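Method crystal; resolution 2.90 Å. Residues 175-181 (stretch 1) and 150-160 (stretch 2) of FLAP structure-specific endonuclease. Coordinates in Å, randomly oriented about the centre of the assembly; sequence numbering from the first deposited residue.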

# COMPACT_ATOMS: atom_id res chain seq x y z
N LEU A 175 29.21 22.78 8.95
CA LEU A 175 30.05 23.98 8.93
C LEU A 175 29.68 24.96 7.82
O LEU A 175 30.22 26.07 7.76
CB LEU A 175 31.53 23.60 8.81
CG LEU A 175 32.17 22.64 9.82
CD1 LEU A 175 33.49 22.10 9.27
CD2 LEU A 175 32.39 23.31 11.16
N PHE A 176 28.78 24.55 6.93
CA PHE A 176 28.30 25.41 5.85
C PHE A 176 26.90 25.96 6.10
O PHE A 176 26.33 26.65 5.25
CB PHE A 176 28.34 24.67 4.51
CG PHE A 176 29.73 24.49 3.96
CD1 PHE A 176 30.50 25.59 3.59
CD2 PHE A 176 30.25 23.21 3.79
CE1 PHE A 176 31.78 25.42 3.08
CE2 PHE A 176 31.53 23.03 3.27
CZ PHE A 176 32.30 24.14 2.91
N GLY A 177 26.34 25.67 7.27
CA GLY A 177 25.05 26.21 7.66
C GLY A 177 23.86 25.29 7.46
O GLY A 177 22.72 25.75 7.35
N ALA A 178 24.11 23.98 7.40
CA ALA A 178 23.03 23.00 7.37
C ALA A 178 22.31 23.02 8.71
O ALA A 178 22.95 23.05 9.76
CB ALA A 178 23.56 21.61 7.07
N LYS A 179 20.99 23.04 8.66
CA LYS A 179 20.18 22.97 9.87
C LYS A 179 20.26 21.56 10.46
O LYS A 179 20.40 21.40 11.67
CB LYS A 179 18.72 23.35 9.58
N ARG A 180 20.20 20.56 9.59
CA ARG A 180 20.26 19.15 9.99
C ARG A 180 21.20 18.36 9.09
O ARG A 180 21.36 18.69 7.91
CB ARG A 180 18.88 18.52 9.92
CG ARG A 180 17.90 19.00 10.95
CD ARG A 180 16.64 18.17 10.86
NE ARG A 180 15.59 18.70 11.73
CZ ARG A 180 14.75 19.67 11.39
NH1 ARG A 180 14.83 20.24 10.19
NH2 ARG A 180 13.83 20.07 12.25
N LEU A 181 21.80 17.30 9.64
CA LEU A 181 22.62 16.37 8.87
C LEU A 181 22.19 14.92 9.09
O LEU A 181 22.26 14.41 10.21
CB LEU A 181 24.11 16.56 9.20
CG LEU A 181 25.12 15.50 8.74
CD1 LEU A 181 25.39 15.57 7.25
CD2 LEU A 181 26.40 15.63 9.52
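Stretch 2 (150-160) GEAEAAYLNKL

Stretch 2 is a helix, its backbone held by regular bonds such as Ala155 N to Glu151 O at 2.9 Å and Lys159 N to Ala155 O at 2.9 Å, and it lies beside the segment where stretch 1 leaves a helix, turns and becomes a strand. The two run in the same general sense: Phe176 pairs with Ala152 at 5.3 Å between CA atoms, and Ala178 with Ala155 at 4.2 Å, so a step forward along stretch 1 is a step forward along the helix. The helix offers Ala152, Ala155 and Asn158, spaced three apart, with Lys159 beside the last; two small residues let the chain come close, and a polar one then receives it.

Leu175 takes no part; its CA-to-CB bond points sideways and its side chain makes no contact. Contact begins with Phe176, whose CA-to-CB bond points toward the helix and whose chi1 is in the m well. Its ring is laid over Ala152: the CB of Ala152 stands 3.7 Å from the centroid of the Phe176 ring, 13° off the normal, a CH-pi contact over one face. Nearer the backbone, Phe176 CB packs on Ala155 CB at 3.6 Å. Thus one aromatic residue spans two alanines three positions apart, Ala152 with its ring and Ala155 with its CB. A water also joins the backbones, donating to Phe176 O at 2.9 Å and to Ala152 O at 2.7 Å.

Gly177 ends the preceding helix in a Schellman motif, with phi at 99° and psi at 22°. Those angles alone call for glycine, since a CB would be jammed against the carbonyl O of Phe176. The neighbour adds a second constraint, because an ideal CB would lie a tight 3.4 Å from Lys159 CD. The long, extended side chain of Lys159 passes alongside, with its CG 3.7 Å from Gly177 O.

At Ala178 the backbones come closest in register. Its N lies 3.6 Å from Ala155 CB, and the two methyls meet at 4.0 Å, CB of Ala178 to CB of Ala155. Small side chains on both partners accompany the 4.2 Å approach of their CA atoms.

Next, apolar packing gives way to a polar anchor. Asn158, with chi1 in t and its CA-to-CB bond pointing toward stretch 1, brings OD1 to two consecutive amides. Lys179 N donates to Asn158 OD1 at 2.8 Å, but the 124° angle makes that bond weak; Arg180 N donates to Asn158 OD1 at 3.0 Å and a nearly straight 166°. One side-chain oxygen thus holds the backbone just where the strand begins, while Asn158 ND2 is satisfied elsewhere in the structure. Lys179 is modelled only to CB, which sits 3.4 Å from Asn158 OD1.

Beyond this anchor the chain departs, and Leu181 makes no contact. The rule to read is an aromatic ring over one alanine and its CB against the next one on that side of the helix, a glycine at the turn, and an asparagine fastening the exit.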

# COMPACT_ATOMS: atom_id res chain seq x y z
N GLY A 150 29.77 21.09 -3.25
CA GLY A 150 28.47 20.43 -3.31
C GLY A 150 27.74 20.40 -1.98
O GLY A 150 26.53 20.63 -1.92
N GLU A 151 28.49 20.10 -0.91
CA GLU A 151 27.93 20.02 0.44
C GLU A 151 27.60 21.41 0.99
O GLU A 151 26.76 21.54 1.87
CB GLU A 151 28.88 19.27 1.38
CG GLU A 151 29.24 17.87 0.88
CD GLU A 151 29.70 16.93 1.98
OE1 GLU A 151 30.41 15.95 1.65
OE2 GLU A 151 29.36 17.15 3.17
N ALA A 152 28.28 22.43 0.46
CA ALA A 152 27.95 23.81 0.79
C ALA A 152 26.60 24.19 0.16
O ALA A 152 25.80 24.90 0.76
CB ALA A 152 29.04 24.75 0.32
N GLU A 153 26.37 23.69 -1.06
CA GLU A 153 25.09 23.85 -1.74
C GLU A 153 24.02 23.02 -1.05
O GLU A 153 22.89 23.48 -0.87
CB GLU A 153 25.23 23.45 -3.21
CG GLU A 153 23.96 23.60 -4.04
CD GLU A 153 23.65 25.03 -4.44
OE1 GLU A 153 22.52 25.27 -4.93
OE2 GLU A 153 24.53 25.92 -4.29
N ALA A 154 24.38 21.80 -0.66
CA ALA A 154 23.48 20.92 0.09
C ALA A 154 23.06 21.56 1.41
O ALA A 154 21.91 21.40 1.84
CB ALA A 154 24.13 19.56 0.33
N ALA A 155 23.99 22.28 2.04
CA ALA A 155 23.69 23.02 3.25
C ALA A 155 22.77 24.20 2.96
O ALA A 155 21.85 24.48 3.73
CB ALA A 155 24.98 23.51 3.90
N TYR A 156 23.03 24.88 1.84
CA TYR A 156 22.26 26.06 1.45
C TYR A 156 20.82 25.73 1.06
O TYR A 156 19.92 26.53 1.30
CB TYR A 156 22.97 26.82 0.32
CG TYR A 156 22.40 28.19 0.02
CD1 TYR A 156 22.43 29.21 0.97
CD2 TYR A 156 21.84 28.47 -1.23
CE1 TYR A 156 21.91 30.46 0.70
CE2 TYR A 156 21.31 29.73 -1.51
CZ TYR A 156 21.35 30.72 -0.54
OH TYR A 156 20.84 31.97 -0.81
N LEU A 157 20.61 24.56 0.46
CA LEU A 157 19.26 24.10 0.11
C LEU A 157 18.44 23.83 1.36
O LEU A 157 17.24 24.13 1.40
CB LEU A 157 19.31 22.86 -0.79
CG LEU A 157 19.85 22.95 -2.22
CD1 LEU A 157 19.61 21.64 -2.95
CD2 LEU A 157 19.24 24.11 -3.00
N ASN A 158 19.09 23.26 2.37
CA ASN A 158 18.50 23.04 3.69
C ASN A 158 18.22 24.35 4.39
O ASN A 158 17.18 24.51 5.05
CB ASN A 158 19.43 22.16 4.54
CG ASN A 158 18.82 21.76 5.88
OD1 ASN A 158 19.54 21.48 6.84
ND2 ASN A 158 17.49 21.74 5.95
N LYS A 159 19.15 25.29 4.24
CA LYS A 159 19.06 26.61 4.85
C LYS A 159 17.94 27.45 4.23
O LYS A 159 17.31 28.26 4.91
CB LYS A 159 20.41 27.32 4.73
CG LYS A 159 20.66 28.40 5.77
CD LYS A 159 22.03 29.01 5.59
CE LYS A 159 22.16 30.32 6.37
NZ LYS A 159 23.43 31.03 6.05
N LEU A 160 17.68 27.24 2.93
CA LEU A 160 16.57 27.90 2.24
C LEU A 160 15.22 27.24 2.55
O LEU A 160 14.17 27.78 2.22
CB LEU A 160 16.80 27.90 0.72
CG LEU A 160 17.97 28.68 0.12
CD1 LEU A 160 18.02 28.44 -1.38
CD2 LEU A 160 17.90 30.17 0.42
O HOH W 1 25.96 27.05 2.42